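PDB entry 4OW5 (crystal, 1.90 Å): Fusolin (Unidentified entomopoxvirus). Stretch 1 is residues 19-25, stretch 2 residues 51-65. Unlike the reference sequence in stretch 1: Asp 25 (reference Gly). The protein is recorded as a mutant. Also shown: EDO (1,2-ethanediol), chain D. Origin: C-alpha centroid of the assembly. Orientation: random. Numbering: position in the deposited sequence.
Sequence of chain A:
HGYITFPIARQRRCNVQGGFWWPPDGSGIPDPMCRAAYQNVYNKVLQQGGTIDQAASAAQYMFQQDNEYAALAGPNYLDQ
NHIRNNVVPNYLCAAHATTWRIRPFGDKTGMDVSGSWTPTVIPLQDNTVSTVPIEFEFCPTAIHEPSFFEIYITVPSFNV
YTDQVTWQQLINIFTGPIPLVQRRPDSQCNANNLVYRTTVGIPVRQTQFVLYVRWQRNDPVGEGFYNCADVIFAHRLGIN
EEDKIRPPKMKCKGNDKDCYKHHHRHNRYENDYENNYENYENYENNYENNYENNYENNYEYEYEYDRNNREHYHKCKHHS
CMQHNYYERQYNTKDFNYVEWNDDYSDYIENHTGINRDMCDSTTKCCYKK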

# COMPACT_ATOMS: atom_id res chain seq x y z
N GLY A 19 -9.56 -2.38 26.66
CA GLY A 19 -10.44 -3.50 26.42
C GLY A 19 -9.82 -4.83 26.81
O GLY A 19 -10.45 -5.86 26.59
N PHE A 20 -8.61 -4.85 27.41
CA PHE A 20 -7.86 -6.09 27.72
C PHE A 20 -7.94 -6.49 29.21
O PHE A 20 -7.60 -7.62 29.55
CB PHE A 20 -6.37 -5.93 27.33
CG PHE A 20 -5.59 -4.92 28.15
CD1 PHE A 20 -5.07 -5.26 29.39
CD2 PHE A 20 -5.38 -3.63 27.69
CE1 PHE A 20 -4.36 -4.34 30.15
CE2 PHE A 20 -4.67 -2.72 28.44
CZ PHE A 20 -4.16 -3.07 29.67
N TRP A 21 -8.32 -5.57 30.10
CA TRP A 21 -8.42 -5.94 31.52
C TRP A 21 -9.55 -6.93 31.76
O TRP A 21 -9.50 -7.72 32.70
CB TRP A 21 -8.64 -4.71 32.41
CG TRP A 21 -7.45 -3.83 32.55
CD1 TRP A 21 -7.35 -2.52 32.23
CD2 TRP A 21 -6.17 -4.21 33.07
NE1 TRP A 21 -6.08 -2.07 32.48
CE2 TRP A 21 -5.35 -3.07 33.07
CE3 TRP A 21 -5.62 -5.42 33.52
CZ2 TRP A 21 -4.00 -3.11 33.43
CZ3 TRP A 21 -4.31 -5.44 33.96
CH2 TRP A 21 -3.52 -4.30 33.92
N TRP A 22 -10.59 -6.87 30.93
CA TRP A 22 -11.77 -7.71 31.06
C TRP A 22 -12.57 -7.69 29.77
O TRP A 22 -12.70 -6.60 29.20
CB TRP A 22 -12.66 -7.18 32.22
CG TRP A 22 -13.66 -8.18 32.66
CD1 TRP A 22 -14.91 -8.36 32.14
CD2 TRP A 22 -13.39 -9.33 33.46
NE1 TRP A 22 -15.47 -9.51 32.64
CE2 TRP A 22 -14.56 -10.13 33.45
CE3 TRP A 22 -12.28 -9.77 34.18
CZ2 TRP A 22 -14.63 -11.34 34.14
CZ3 TRP A 22 -12.37 -10.94 34.91
CH2 TRP A 22 -13.53 -11.72 34.87
N PRO A 23 -13.16 -8.79 29.26
CA PRO A 23 -13.07 -10.19 29.72
C PRO A 23 -11.63 -10.73 29.69
O PRO A 23 -10.78 -10.19 28.97
CB PRO A 23 -13.96 -10.95 28.73
CG PRO A 23 -14.71 -9.94 27.99
CD PRO A 23 -13.92 -8.69 28.01
N PRO A 24 -11.31 -11.78 30.48
CA PRO A 24 -9.92 -12.26 30.55
C PRO A 24 -9.37 -12.89 29.27
O PRO A 24 -8.17 -12.96 29.16
CB PRO A 24 -9.94 -13.30 31.68
CG PRO A 24 -11.34 -13.58 31.97
CD PRO A 24 -12.20 -12.51 31.41
N ASP A 25 -10.20 -13.35 28.34
CA ASP A 25 -9.70 -13.95 27.11
C ASP A 25 -9.31 -12.91 26.03
O ASP A 25 -8.97 -13.31 24.93
CB ASP A 25 -10.73 -14.92 26.54
CG ASP A 25 -12.00 -14.30 25.96
OD1 ASP A 25 -12.29 -13.13 26.26
OD2 ASP A 25 -12.73 -15.01 25.25
N THR A 51 -3.91 -21.93 34.49
CA THR A 51 -5.32 -21.63 34.68
C THR A 51 -5.70 -20.40 33.85
O THR A 51 -4.82 -19.68 33.36
CB THR A 51 -5.62 -21.35 36.18
OG1 THR A 51 -4.85 -20.23 36.62
CG2 THR A 51 -5.34 -22.56 37.08
N ILE A 52 -7.00 -20.10 33.77
CA ILE A 52 -7.51 -18.88 33.13
C ILE A 52 -6.83 -17.63 33.75
O ILE A 52 -6.45 -16.72 33.01
CB ILE A 52 -9.06 -18.75 33.27
CG1 ILE A 52 -9.78 -19.75 32.38
CG2 ILE A 52 -9.54 -17.30 32.99
CD1 ILE A 52 -11.26 -19.99 32.89
N ASP A 53 -6.73 -17.57 35.09
CA ASP A 53 -6.10 -16.40 35.76
C ASP A 53 -4.62 -16.30 35.45
O ASP A 53 -4.12 -15.19 35.27
CB ASP A 53 -6.29 -16.42 37.27
CG ASP A 53 -7.71 -16.13 37.71
OD1 ASP A 53 -8.59 -15.98 36.84
OD2 ASP A 53 -7.95 -16.06 38.93
N GLN A 54 -3.91 -17.41 35.41
CA GLN A 54 -2.48 -17.37 35.03
C GLN A 54 -2.33 -16.90 33.55
O GLN A 54 -1.44 -16.10 33.24
CB GLN A 54 -1.85 -18.74 35.20
CG GLN A 54 -1.63 -19.07 36.67
CD GLN A 54 -1.16 -20.49 36.84
OE1 GLN A 54 -1.78 -21.44 36.36
NE2 GLN A 54 -0.01 -20.67 37.46
N ALA A 55 -3.20 -17.42 32.67
CA ALA A 55 -3.21 -17.04 31.26
C ALA A 55 -3.60 -15.55 31.07
O ALA A 55 -2.91 -14.85 30.32
CB ALA A 55 -4.14 -17.93 30.46
N ALA A 56 -4.67 -15.07 31.75
CA ALA A 56 -5.08 -13.65 31.66
C ALA A 56 -4.01 -12.75 32.30
O ALA A 56 -3.71 -11.69 31.77
CB ALA A 56 -6.44 -13.41 32.34
N SER A 57 -3.42 -13.17 33.41
CA SER A 57 -2.35 -12.40 34.05
C SER A 57 -1.15 -12.24 33.12
O SER A 57 -0.55 -11.16 33.06
CB SER A 57 -1.91 -13.06 35.35
OG SER A 57 -0.88 -12.28 35.93
N ALA A 58 -0.75 -13.32 32.44
CA ALA A 58 0.41 -13.30 31.54
C ALA A 58 0.17 -12.37 30.37
O ALA A 58 1.03 -11.53 30.10
CB ALA A 58 0.72 -14.71 31.06
N ALA A 59 -0.99 -12.46 29.74
CA ALA A 59 -1.35 -11.62 28.58
C ALA A 59 -1.57 -10.16 29.01
O ALA A 59 -1.17 -9.24 28.29
CB ALA A 59 -2.58 -12.16 27.89
N GLN A 60 -2.19 -9.94 30.17
CA GLN A 60 -2.41 -8.56 30.65
C GLN A 60 -1.10 -7.93 31.07
O GLN A 60 -0.92 -6.74 30.84
CB GLN A 60 -3.44 -8.49 31.79
CG GLN A 60 -4.82 -8.82 31.29
CD GLN A 60 -5.85 -9.00 32.37
OE1 GLN A 60 -5.57 -8.91 33.55
NE2 GLN A 60 -7.08 -9.26 31.95
N TYR A 61 -0.15 -8.72 31.62
CA TYR A 61 1.18 -8.24 32.00
C TYR A 61 1.92 -7.71 30.76
O TYR A 61 2.61 -6.69 30.83
CB TYR A 61 1.99 -9.34 32.67
CG TYR A 61 3.41 -8.96 33.05
CD1 TYR A 61 4.46 -9.16 32.16
CD2 TYR A 61 3.72 -8.55 34.34
CE1 TYR A 61 5.77 -8.87 32.52
CE2 TYR A 61 5.03 -8.24 34.71
CZ TYR A 61 6.06 -8.45 33.81
OH TYR A 61 7.35 -8.20 34.18
N MET A 62 1.77 -8.40 29.64
CA MET A 62 2.40 -7.95 28.39
C MET A 62 1.91 -6.53 28.00
O MET A 62 2.70 -5.69 27.56
CB MET A 62 2.09 -8.99 27.29
CG MET A 62 2.44 -8.53 25.91
SD MET A 62 2.11 -9.73 24.59
CE MET A 62 0.47 -10.13 24.92
N PHE A 63 0.61 -6.26 28.14
CA PHE A 63 0.06 -4.93 27.80
C PHE A 63 0.37 -3.85 28.86
O PHE A 63 0.71 -2.70 28.51
CB PHE A 63 -1.47 -5.02 27.64
CG PHE A 63 -1.97 -5.49 26.30
CD1 PHE A 63 -1.47 -6.63 25.72
CD2 PHE A 63 -3.06 -4.89 25.71
CE1 PHE A 63 -1.96 -7.08 24.49
CE2 PHE A 63 -3.59 -5.38 24.53
CZ PHE A 63 -3.00 -6.43 23.90
N GLN A 64 0.18 -4.20 30.14
CA GLN A 64 0.42 -3.30 31.27
C GLN A 64 1.85 -2.84 31.34
O GLN A 64 2.08 -1.70 31.75
CB GLN A 64 0.07 -3.99 32.59
CG GLN A 64 0.23 -3.11 33.86
CD GLN A 64 0.54 -3.85 35.13
OE1 GLN A 64 1.36 -4.78 35.16
NE2 GLN A 64 0.04 -3.35 36.25
N GLN A 65 2.82 -3.69 30.97
CA GLN A 65 4.25 -3.34 31.07
C GLN A 65 4.76 -2.69 29.80
O GLN A 65 5.88 -2.96 29.39
CB GLN A 65 5.06 -4.61 31.38
CG GLN A 65 4.75 -5.18 32.76
CD GLN A 65 5.25 -4.28 33.87
OE1 GLN A 65 6.44 -4.02 34.01
NE2 GLN A 65 4.35 -3.67 34.60
C1 EDO D . -5.42 1.23 30.92
O1 EDO D . -4.33 0.45 31.38
C2 EDO D . -6.14 0.50 29.78
O2 EDO D . -6.25 1.35 28.65

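The amide end of one helical side chain, that of Gln 60, reaches two successive carbonyls of an irregular loop. Its NE2 lies 3.0 Å from Phe 20 O and equally 3.0 Å from Trp 21 O. The approach to Phe 20 O is a hydrogen bond, though a weak one, because the angle at the hydrogen is only 127°. Glutamine suits this place: its CA-to-CB bond points toward the loop, and its m, t conformation extends a polar group to the backbone of an irregular loop. The aliphatic part of the same side chain is useful too, since Gln 60 CG packs 4.0 Å from Phe 20 CD1, at the edge of the ring.

About one turn along the helix, Phe 63 packs on the same ring. Its CB sits almost squarely over the face of the Phe 20 ring, 3.8 Å from the ring centroid and 7° off the normal, a CH-pi contact. The two rings meet obliquely, with planes at 55° and Phe 20 CD2 only 3.3 Å from Phe 63 CD2. Two buried phenyl groups suit this spot because their side chains bring no polar atom that would need a partner.

The CA-to-CB bond of Trp 21 points away, yet the end of its indole comes nearer the helix: CH2 comes within 3.8 Å of Gln 64 CB, and CE3 within 3.5 Å of Gln 60 OE1, which lies at the ring edge. Its NE1 donates a hydrogen bond to O1 of the ethanediol, 3.3 Å away, probably a guest from the crystallisation liquor.

Toward the start of the helix the contact is apolar. Pro 24 CB touches Ala 56 CB at 3.6 Å and Ile 52 CG2 at 4.2 Å. Alanine's small side chain accompanies a close backbone approach, Pro 24 CA and Ala 56 CA being 5.2 Å apart, while proline offers an apolar ring surface.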